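Trehalose monomycolate exporter MmpL3 (Mycobacterium tuberculosis, PDB 7NVH) probably exports trehalose monomycolate, the mycolic acid carrier of the mycobacterial cell envelope, across the inner membrane as a transporter of the RND permease superfamily. Local coordinates at residues A[15-20]-A[326-331]. Sequence-based numbering, arbitrary orientation.
Sequences IVIGVM and ITVLPA
Between helices 2-11 and 22-25 the chain runs through a loop, 15-20, in which the one backbone hydrogen bond within the segment, Met20 N to Val16 O, is weak. It lies against 326-331, near the end of helix 305-336, where Pro330 leaves the helix kinked because its nitrogen cannot bond to the preceding turn. The closest pair of CA atoms, those of Ile17 and Val328, is 5.2 Å apart, and the contacts across the segments are mostly between apolar side chains.

Val16 points toward the helix and uses both methyls. Its CG1, in the crowded position between backbone N and carbonyl carbon (chi1 58°), rests on Ala331 CB at 3.6 Å. CG2, anti to the backbone N, meets Thr327 obliquely, 3.5 Å from Thr327 O and 3.6 Å from Thr327 CB. Four residues later, Met20 lays its CB 3.6 Å from Val328 CG2, and the bends at chi2 and chi3 carry CE across Thr327 at about a right angle. Thr327 OG1 is turned back to its own helix, in a weak hydrogen bond to Leu324 O. Ile17 sits against both Val328 and Ala331, with CG1 to Val328 CG1 and CB to Ala331 CB each 4.2 Å.

The contact thus packs the segment following the N-terminal helix onto one helix of the MMPL-family transmembrane bundle. Ile17 continues along that helix to Cys332 and Ile335, and Met20 to Ile323, while Trp5 of helix 2-11 hydrogen-bonds Ile326 O; beyond, Pro330 meets helix 270-297 and Leu329 helix 248-265.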
ATOM      1  N   ILE A  15       2.433 -12.936 -34.173  1.00 46.78           N
ATOM      2  CA  ILE A  15       3.532 -12.058 -33.793  1.00 46.78           C
ATOM      3  C   ILE A  15       3.190 -11.197 -32.587  1.00 46.78           C
ATOM      4  O   ILE A  15       4.088 -10.594 -31.994  1.00 46.78           O
ATOM      5  CB  ILE A  15       3.943 -11.184 -34.994  1.00 46.78           C
ATOM      6  CG1 ILE A  15       4.013 -12.032 -36.259  1.00 46.78           C
ATOM      7  CG2 ILE A  15       5.297 -10.552 -34.769  1.00 46.78           C
ATOM      8  CD1 ILE A  15       4.322 -11.238 -37.504  1.00 46.78           C
ATOM      9  N   VAL A  16       1.920 -11.131 -32.197  1.00 48.74           N
ATOM     10  CA  VAL A  16       1.549 -10.437 -30.971  1.00 48.74           C
ATOM     11  C   VAL A  16       1.374 -11.414 -29.814  1.00 48.74           C
ATOM     12  O   VAL A  16       1.536 -11.017 -28.650  1.00 48.74           O
ATOM     13  CB  VAL A  16       0.266  -9.603 -31.170  1.00 48.74           C
ATOM     14  CG1 VAL A  16      -0.874 -10.484 -31.614  1.00 48.74           C
ATOM     15  CG2 VAL A  16      -0.096  -8.824 -29.916  1.00 48.74           C
ATOM     16  N   ILE A  17       1.082 -12.684 -30.097  1.00 50.04           N
ATOM     17  CA  ILE A  17       0.966 -13.695 -29.053  1.00 50.04           C
ATOM     18  C   ILE A  17       2.300 -14.353 -28.740  1.00 50.04           C
ATOM     19  O   ILE A  17       2.403 -15.057 -27.724  1.00 50.04           O
ATOM     20  CB  ILE A  17      -0.068 -14.773 -29.439  1.00 50.04           C
ATOM     21  CG1 ILE A  17      -0.635 -15.452 -28.194  1.00 50.04           C
ATOM     22  CG2 ILE A  17       0.556 -15.810 -30.353  1.00 50.04           C
ATOM     23  CD1 ILE A  17      -1.745 -16.422 -28.497  1.00 50.04           C
ATOM     24  N   GLY A  18       3.319 -14.154 -29.572  1.00 53.28           N
ATOM     25  CA  GLY A  18       4.622 -14.739 -29.328  1.00 53.28           C
ATOM     26  C   GLY A  18       5.677 -13.728 -28.931  1.00 53.28           C
ATOM     27  O   GLY A  18       6.742 -14.101 -28.434  1.00 53.28           O
ATOM     28  N   VAL A  19       5.399 -12.447 -29.147  1.00 54.56           N
ATOM     29  CA  VAL A  19       6.295 -11.377 -28.736  1.00 54.56           C
ATOM     30  C   VAL A  19       5.870 -10.776 -27.405  1.00 54.56           C
ATOM     31  O   VAL A  19       6.707 -10.528 -26.535  1.00 54.56           O
ATOM     32  CB  VAL A  19       6.377 -10.295 -29.834  1.00 54.56           C
ATOM     33  CG1 VAL A  19       7.033  -9.035 -29.299  1.00 54.56           C
ATOM     34  CG2 VAL A  19       7.142 -10.822 -31.036  1.00 54.56           C
ATOM     35  N   MET A  20       4.572 -10.547 -27.227  1.00 55.56           N
ATOM     36  CA  MET A  20       4.095 -10.002 -25.968  1.00 55.56           C
ATOM     37  C   MET A  20       4.027 -11.050 -24.869  1.00 55.56           C
ATOM     38  O   MET A  20       3.789 -10.693 -23.711  1.00 55.56           O
ATOM     39  CB  MET A  20       2.728  -9.353 -26.161  1.00 55.56           C
ATOM     40  CG  MET A  20       2.803  -7.895 -26.569  1.00 55.56           C
ATOM     41  SD  MET A  20       2.990  -6.814 -25.147  1.00 55.56           S
ATOM     42  CE  MET A  20       1.630  -7.383 -24.142  1.00 55.56           C
ATOM     43  N   ILE A 326      -5.563  -6.079 -24.442  1.00 49.29           N
ATOM     44  CA  ILE A 326      -5.877  -5.620 -25.793  1.00 49.29           C
ATOM     45  C   ILE A 326      -4.939  -6.177 -26.858  1.00 49.29           C
ATOM     46  O   ILE A 326      -5.202  -5.974 -28.054  1.00 49.29           O
ATOM     47  CB  ILE A 326      -5.898  -4.078 -25.878  1.00 49.29           C
ATOM     48  CG1 ILE A 326      -4.479  -3.524 -25.983  1.00 49.29           C
ATOM     49  CG2 ILE A 326      -6.651  -3.485 -24.703  1.00 49.29           C
ATOM     50  CD1 ILE A 326      -4.422  -2.021 -26.119  1.00 49.29           C
ATOM     51  N   THR A 327      -3.864  -6.869 -26.478  1.00 50.40           N
ATOM     52  CA  THR A 327      -2.931  -7.418 -27.454  1.00 50.40           C
ATOM     53  C   THR A 327      -2.945  -8.940 -27.487  1.00 50.40           C
ATOM     54  O   THR A 327      -3.185  -9.535 -28.540  1.00 50.40           O
ATOM     55  CB  THR A 327      -1.512  -6.927 -27.155  1.00 50.40           C
ATOM     56  OG1 THR A 327      -1.244  -7.081 -25.758  1.00 50.40           O
ATOM     57  CG2 THR A 327      -1.362  -5.466 -27.528  1.00 50.40           C
ATOM     58  N   VAL A 328      -2.688  -9.591 -26.353  1.00 50.53           N
ATOM     59  CA  VAL A 328      -2.568 -11.043 -26.338  1.00 50.53           C
ATOM     60  C   VAL A 328      -3.941 -11.693 -26.317  1.00 50.53           C
ATOM     61  O   VAL A 328      -4.216 -12.619 -27.087  1.00 50.53           O
ATOM     62  CB  VAL A 328      -1.718 -11.495 -25.138  1.00 50.53           C
ATOM     63  CG1 VAL A 328      -1.791 -12.999 -24.975  1.00 50.53           C
ATOM     64  CG2 VAL A 328      -0.286 -11.053 -25.315  1.00 50.53           C
ATOM     65  N   LEU A 329      -4.815 -11.222 -25.431  1.00 49.73           N
ATOM     66  CA  LEU A 329      -6.131 -11.841 -25.291  1.00 49.73           C
ATOM     67  C   LEU A 329      -6.944 -11.794 -26.577  1.00 49.73           C
ATOM     68  O   LEU A 329      -7.549 -12.821 -26.930  1.00 49.73           O
ATOM     69  CB  LEU A 329      -6.875 -11.198 -24.118  1.00 49.73           C
ATOM     70  CG  LEU A 329      -8.162 -11.896 -23.691  1.00 49.73           C
ATOM     71  CD1 LEU A 329      -7.873 -13.328 -23.292  1.00 49.73           C
ATOM     72  CD2 LEU A 329      -8.798 -11.146 -22.543  1.00 49.73           C
ATOM     73  N   PRO A 330      -7.022 -10.678 -27.313  1.00 49.42           N
ATOM     74  CA  PRO A 330      -7.695 -10.740 -28.620  1.00 49.42           C
ATOM     75  C   PRO A 330      -7.045 -11.721 -29.575  1.00 49.42           C
ATOM     76  O   PRO A 330      -7.750 -12.389 -30.337  1.00 49.42           O
ATOM     77  CB  PRO A 330      -7.596  -9.296 -29.126  1.00 49.42           C
ATOM     78  CG  PRO A 330      -7.530  -8.491 -27.893  1.00 49.42           C
ATOM     79  CD  PRO A 330      -6.652  -9.293 -26.984  1.00 49.42           C
ATOM     80  N   ALA A 331      -5.718 -11.844 -29.547  1.00 49.78           N
ATOM     81  CA  ALA A 331      -5.056 -12.840 -30.382  1.00 49.78           C
ATOM     82  C   ALA A 331      -5.376 -14.254 -29.914  1.00 49.78           C
ATOM     83  O   ALA A 331      -5.616 -15.148 -30.735  1.00 49.78           O
ATOM     84  CB  ALA A 331      -3.547 -12.604 -30.385  1.00 49.78           C
TER